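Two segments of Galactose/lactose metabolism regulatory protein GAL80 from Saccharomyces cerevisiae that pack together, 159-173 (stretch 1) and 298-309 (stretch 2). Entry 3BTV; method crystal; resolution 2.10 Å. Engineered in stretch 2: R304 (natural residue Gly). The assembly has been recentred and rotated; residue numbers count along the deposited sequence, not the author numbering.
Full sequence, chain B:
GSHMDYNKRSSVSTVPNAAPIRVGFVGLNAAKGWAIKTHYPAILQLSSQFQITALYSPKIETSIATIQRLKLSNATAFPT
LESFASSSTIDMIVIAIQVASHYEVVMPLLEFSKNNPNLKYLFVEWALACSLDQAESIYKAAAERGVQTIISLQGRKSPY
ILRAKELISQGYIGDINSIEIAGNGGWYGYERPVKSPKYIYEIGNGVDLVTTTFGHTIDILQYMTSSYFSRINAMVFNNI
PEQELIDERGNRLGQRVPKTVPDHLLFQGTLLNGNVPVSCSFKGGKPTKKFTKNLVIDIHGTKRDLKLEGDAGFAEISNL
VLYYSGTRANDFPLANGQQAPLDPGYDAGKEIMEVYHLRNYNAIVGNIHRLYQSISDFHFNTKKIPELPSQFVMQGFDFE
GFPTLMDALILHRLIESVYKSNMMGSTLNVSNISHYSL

Stretch 1 (159-173) PYILRAKELISQGYI
Stretch 2 (298-309) DIHGTKRDLKLE

Residues 159-169 form an α-helix that lies over a β-hairpin built from strand 298-301, a short turn, and the strand that runs through 305-309. The helix is nearly antiparallel to the second strand, at 170°, with axes 10.1 Å apart at closest approach; Y160 CA sits 7.7 Å from L308 CA, whereas at the other end I173 CA comes within 4.5 Å of R304 CA. Together the stretches bury 621 Å². The hairpin is pinned by I299 N to L306 O (2.8 Å) and L306 N to I299 O (3.0 Å), and the alternation of its extended strands directs I299, L306 and L308 toward the helix.

Beneath the helix the contact is purely apolar. A164, with only a methyl to accommodate, lets two leucines approach: its CB lies 3.9 Å from L306 CD1 and 4.2 Å from L308 CD1. L306 is t at both chi angles, and its CD1 also reaches I168 CG1 at 4.0 Å. L308 is m at chi1 with chi2 between wells at 134°; its CD2 packs 3.9 Å from Y160 CB. Y160 (m) touches with its base while its end leads away, its OH being bonded elsewhere in the structure. I168, chi1 m and chi2 t, extends CD1 to 4.1 Å from I299 CD1, I299 having the same rotamer.

Q170 leaves helical geometry, and G171 follows at phi 85°, psi 6°, where a CB would jam against the preceding carbonyl; glycine suits the turn. I173, the residue most covered by the hairpin, adopts chi1 p and chi2 t, placing CD1 3.7 Å from I299 CG2 and CG2 4.3 Å from L306 CB. I173 O faces the hairpin turn and accepts hydrogen bonds from K303 N (2.9 Å) and, weakly, from R304 N (3.3 Å). G301 CA makes a CA-H...O contact with the same I173 O at 3.3 Å; a CB on G301 would stand 2.1 Å from that oxygen, so the absence of a side chain permits this close approach.

R304, an engineered residue replacing glycine, closes the edge. Chi1 m, then chi2 and chi3 t, extend the chain, and chi4 of 75° turns the guanidinium flat onto Y172, with centres 3.7 Å apart and planes at 11°. CZ lies over the ring face in a cation-pi contact. The same group donates from R304 NH1 to Y172 O at 2.6 Å, so one side chain engages both ring and backbone. Y172, chi1 t and chi2 73°, offers that face while its OH is bonded elsewhere.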

# COMPACT_ATOMS: atom_id res chain seq x y z
N PRO B 159 -19.30 -4.30 16.16
CA PRO B 159 -19.90 -5.57 15.74
C PRO B 159 -19.24 -6.06 14.46
O PRO B 159 -19.11 -7.26 14.24
CB PRO B 159 -21.37 -5.20 15.47
CG PRO B 159 -21.57 -3.86 16.14
CD PRO B 159 -20.24 -3.18 16.07
N TYR B 160 -18.81 -5.13 13.61
CA TYR B 160 -18.09 -5.49 12.38
C TYR B 160 -16.74 -6.14 12.65
O TYR B 160 -16.39 -7.15 12.04
CB TYR B 160 -17.91 -4.26 11.51
CG TYR B 160 -19.24 -3.64 11.12
CD1 TYR B 160 -19.70 -2.47 11.73
CD2 TYR B 160 -20.03 -4.22 10.14
CE1 TYR B 160 -20.93 -1.90 11.36
CE2 TYR B 160 -21.26 -3.67 9.77
CZ TYR B 160 -21.70 -2.52 10.39
OH TYR B 160 -22.92 -1.97 10.00
N ILE B 161 -15.99 -5.55 13.57
CA ILE B 161 -14.69 -6.09 13.94
C ILE B 161 -14.84 -7.49 14.54
O ILE B 161 -14.12 -8.41 14.15
CB ILE B 161 -13.98 -5.18 14.98
CG1 ILE B 161 -13.85 -3.76 14.43
CG2 ILE B 161 -12.62 -5.72 15.34
CD1 ILE B 161 -13.29 -3.71 13.05
N LEU B 162 -15.77 -7.65 15.47
CA LEU B 162 -15.94 -8.95 16.12
C LEU B 162 -16.38 -10.03 15.12
O LEU B 162 -15.90 -11.15 15.18
CB LEU B 162 -16.93 -8.84 17.29
CG LEU B 162 -16.34 -8.04 18.45
CD1 LEU B 162 -17.42 -7.72 19.46
CD2 LEU B 162 -15.19 -8.81 19.08
N ARG B 163 -17.29 -9.68 14.21
CA ARG B 163 -17.70 -10.62 13.16
C ARG B 163 -16.50 -11.01 12.29
O ARG B 163 -16.28 -12.19 12.02
CB ARG B 163 -18.82 -10.04 12.29
CG ARG B 163 -20.22 -10.13 12.91
CD ARG B 163 -20.98 -11.39 12.45
NE ARG B 163 -22.39 -11.37 12.85
CZ ARG B 163 -23.33 -12.19 12.38
NH1 ARG B 163 -23.02 -13.11 11.47
NH2 ARG B 163 -24.58 -12.10 12.80
N ALA B 164 -15.71 -10.03 11.87
CA ALA B 164 -14.52 -10.34 11.07
C ALA B 164 -13.55 -11.27 11.83
O ALA B 164 -13.04 -12.27 11.28
CB ALA B 164 -13.82 -9.08 10.63
N LYS B 165 -13.31 -10.93 13.10
CA LYS B 165 -12.42 -11.72 13.95
C LYS B 165 -12.92 -13.16 14.04
O LYS B 165 -12.14 -14.11 13.98
CB LYS B 165 -12.34 -11.13 15.35
CG LYS B 165 -11.32 -11.83 16.30
CD LYS B 165 -11.20 -11.04 17.61
CE LYS B 165 -10.41 -11.78 18.69
NZ LYS B 165 -9.03 -12.13 18.28
N GLU B 166 -14.23 -13.32 14.22
CA GLU B 166 -14.84 -14.64 14.35
C GLU B 166 -14.62 -15.44 13.08
O GLU B 166 -14.18 -16.58 13.13
CB GLU B 166 -16.34 -14.54 14.66
CG GLU B 166 -16.63 -14.04 16.07
CD GLU B 166 -18.11 -13.76 16.33
OE1 GLU B 166 -18.92 -13.94 15.40
OE2 GLU B 166 -18.45 -13.36 17.46
N LEU B 167 -14.91 -14.82 11.93
CA LEU B 167 -14.75 -15.50 10.65
C LEU B 167 -13.30 -15.93 10.43
O LEU B 167 -13.01 -17.07 10.05
CB LEU B 167 -15.24 -14.60 9.51
CG LEU B 167 -16.77 -14.45 9.55
CD1 LEU B 167 -17.28 -13.30 8.70
CD2 LEU B 167 -17.47 -15.78 9.16
N ILE B 168 -12.38 -15.02 10.69
CA ILE B 168 -10.97 -15.34 10.54
C ILE B 168 -10.55 -16.47 11.47
O ILE B 168 -9.92 -17.42 11.03
CB ILE B 168 -10.10 -14.12 10.79
CG1 ILE B 168 -10.37 -13.09 9.69
CG2 ILE B 168 -8.63 -14.52 10.84
CD1 ILE B 168 -9.77 -11.72 9.99
N SER B 169 -10.90 -16.35 12.75
CA SER B 169 -10.48 -17.34 13.73
C SER B 169 -11.07 -18.71 13.41
O SER B 169 -10.45 -19.73 13.68
CB SER B 169 -10.86 -16.91 15.15
OG SER B 169 -12.25 -17.06 15.36
N GLN B 170 -12.26 -18.74 12.81
CA GLN B 170 -12.91 -20.03 12.50
C GLN B 170 -12.52 -20.63 11.16
O GLN B 170 -13.11 -21.63 10.74
CB GLN B 170 -14.42 -19.88 12.57
CG GLN B 170 -14.90 -19.59 13.96
CD GLN B 170 -16.39 -19.48 14.02
OE1 GLN B 170 -17.05 -19.21 13.01
NE2 GLN B 170 -16.95 -19.68 15.21
N GLY B 171 -11.55 -20.03 10.48
CA GLY B 171 -11.06 -20.61 9.24
C GLY B 171 -11.86 -20.24 8.01
O GLY B 171 -11.58 -20.76 6.92
N TYR B 172 -12.83 -19.35 8.16
CA TYR B 172 -13.70 -19.00 7.04
C TYR B 172 -12.96 -18.40 5.86
O TYR B 172 -13.42 -18.53 4.73
CB TYR B 172 -14.79 -18.02 7.49
CG TYR B 172 -16.03 -18.01 6.64
CD1 TYR B 172 -16.94 -19.06 6.68
CD2 TYR B 172 -16.31 -16.92 5.81
CE1 TYR B 172 -18.09 -19.04 5.91
CE2 TYR B 172 -17.47 -16.89 5.04
CZ TYR B 172 -18.35 -17.95 5.10
OH TYR B 172 -19.49 -17.94 4.34
N ILE B 173 -11.85 -17.72 6.10
CA ILE B 173 -11.11 -17.16 4.96
C ILE B 173 -9.84 -17.93 4.61
O ILE B 173 -9.18 -17.63 3.63
CB ILE B 173 -10.84 -15.64 5.08
CG1 ILE B 173 -9.75 -15.35 6.09
CG2 ILE B 173 -12.13 -14.85 5.41
CD1 ILE B 173 -9.24 -13.91 5.96
N ASP B 298 -8.61 -4.47 3.42
CA ASP B 298 -8.77 -5.64 2.55
C ASP B 298 -7.92 -6.76 3.09
O ASP B 298 -6.70 -6.64 3.15
CB ASP B 298 -8.27 -5.29 1.14
CG ASP B 298 -9.27 -4.48 0.35
OD1 ASP B 298 -8.84 -3.72 -0.54
OD2 ASP B 298 -10.49 -4.59 0.62
N ILE B 299 -8.55 -7.87 3.47
CA ILE B 299 -7.80 -9.03 3.94
C ILE B 299 -7.96 -10.17 2.93
O ILE B 299 -9.05 -10.61 2.66
CB ILE B 299 -8.30 -9.44 5.33
CG1 ILE B 299 -8.13 -8.26 6.28
CG2 ILE B 299 -7.54 -10.67 5.84
CD1 ILE B 299 -8.53 -8.53 7.70
N HIS B 300 -6.86 -10.58 2.31
CA HIS B 300 -6.94 -11.61 1.27
C HIS B 300 -6.55 -12.96 1.85
O HIS B 300 -5.41 -13.15 2.31
CB HIS B 300 -6.01 -11.24 0.11
CG HIS B 300 -6.19 -9.84 -0.37
ND1 HIS B 300 -7.26 -9.46 -1.15
CD2 HIS B 300 -5.44 -8.72 -0.18
CE1 HIS B 300 -7.16 -8.17 -1.43
NE2 HIS B 300 -6.07 -7.70 -0.85
N GLY B 301 -7.50 -13.88 1.87
CA GLY B 301 -7.31 -15.22 2.41
C GLY B 301 -7.09 -16.24 1.31
O GLY B 301 -7.31 -15.95 0.15
N THR B 302 -6.64 -17.44 1.67
CA THR B 302 -6.46 -18.47 0.65
C THR B 302 -7.80 -19.02 0.17
O THR B 302 -7.87 -19.55 -0.93
CB THR B 302 -5.61 -19.65 1.16
OG1 THR B 302 -6.15 -20.11 2.39
CG2 THR B 302 -4.15 -19.19 1.40
N LYS B 303 -8.84 -18.88 0.99
CA LYS B 303 -10.18 -19.38 0.61
C LYS B 303 -11.19 -18.29 0.25
O LYS B 303 -12.00 -18.48 -0.65
CB LYS B 303 -10.78 -20.22 1.74
CG LYS B 303 -10.07 -21.54 2.01
CD LYS B 303 -10.68 -22.22 3.21
CE LYS B 303 -9.70 -23.20 3.86
NZ LYS B 303 -9.36 -24.35 2.98
N ARG B 304 -11.16 -17.18 0.98
CA ARG B 304 -12.09 -16.08 0.75
C ARG B 304 -11.39 -14.78 1.02
O ARG B 304 -10.36 -14.75 1.71
CB ARG B 304 -13.30 -16.17 1.69
CG ARG B 304 -14.24 -17.34 1.45
CD ARG B 304 -15.50 -17.17 2.33
NE ARG B 304 -16.44 -18.26 2.14
CZ ARG B 304 -16.29 -19.49 2.65
NH1 ARG B 304 -15.22 -19.78 3.38
NH2 ARG B 304 -17.21 -20.42 2.42
N ASP B 305 -11.95 -13.70 0.48
CA ASP B 305 -11.49 -12.36 0.84
C ASP B 305 -12.51 -11.71 1.76
O ASP B 305 -13.72 -11.97 1.66
CB ASP B 305 -11.33 -11.48 -0.40
CG ASP B 305 -10.12 -11.87 -1.24
OD1 ASP B 305 -9.32 -12.73 -0.79
OD2 ASP B 305 -9.98 -11.32 -2.35
N LEU B 306 -12.01 -10.86 2.64
CA LEU B 306 -12.83 -10.13 3.58
C LEU B 306 -12.48 -8.65 3.41
O LEU B 306 -11.32 -8.31 3.29
CB LEU B 306 -12.47 -10.59 4.99
CG LEU B 306 -13.18 -10.08 6.23
CD1 LEU B 306 -12.99 -11.10 7.34
CD2 LEU B 306 -12.56 -8.77 6.61
N LYS B 307 -13.48 -7.80 3.39
CA LYS B 307 -13.27 -6.36 3.29
C LYS B 307 -14.15 -5.59 4.29
O LYS B 307 -15.37 -5.81 4.39
CB LYS B 307 -13.55 -5.88 1.87
CG LYS B 307 -13.46 -4.36 1.71
CD LYS B 307 -14.36 -3.87 0.57
CE LYS B 307 -13.75 -4.18 -0.79
NZ LYS B 307 -12.40 -3.53 -0.95
N LEU B 308 -13.52 -4.72 5.07
CA LEU B 308 -14.26 -3.82 5.96
C LEU B 308 -14.12 -2.42 5.40
O LEU B 308 -13.03 -2.01 5.04
CB LEU B 308 -13.65 -3.85 7.37
CG LEU B 308 -13.82 -5.14 8.17
CD1 LEU B 308 -12.50 -5.54 8.83
CD2 LEU B 308 -14.91 -4.99 9.21
N GLU B 309 -15.22 -1.68 5.32
CA GLU B 309 -15.15 -0.30 4.84
C GLU B 309 -15.92 0.62 5.74
O GLU B 309 -16.79 0.19 6.50
CB GLU B 309 -15.78 -0.13 3.46
CG GLU B 309 -15.43 -1.13 2.41
CD GLU B 309 -16.38 -0.99 1.24
OE1 GLU B 309 -17.61 -0.90 1.48
OE2 GLU B 309 -15.91 -0.94 0.08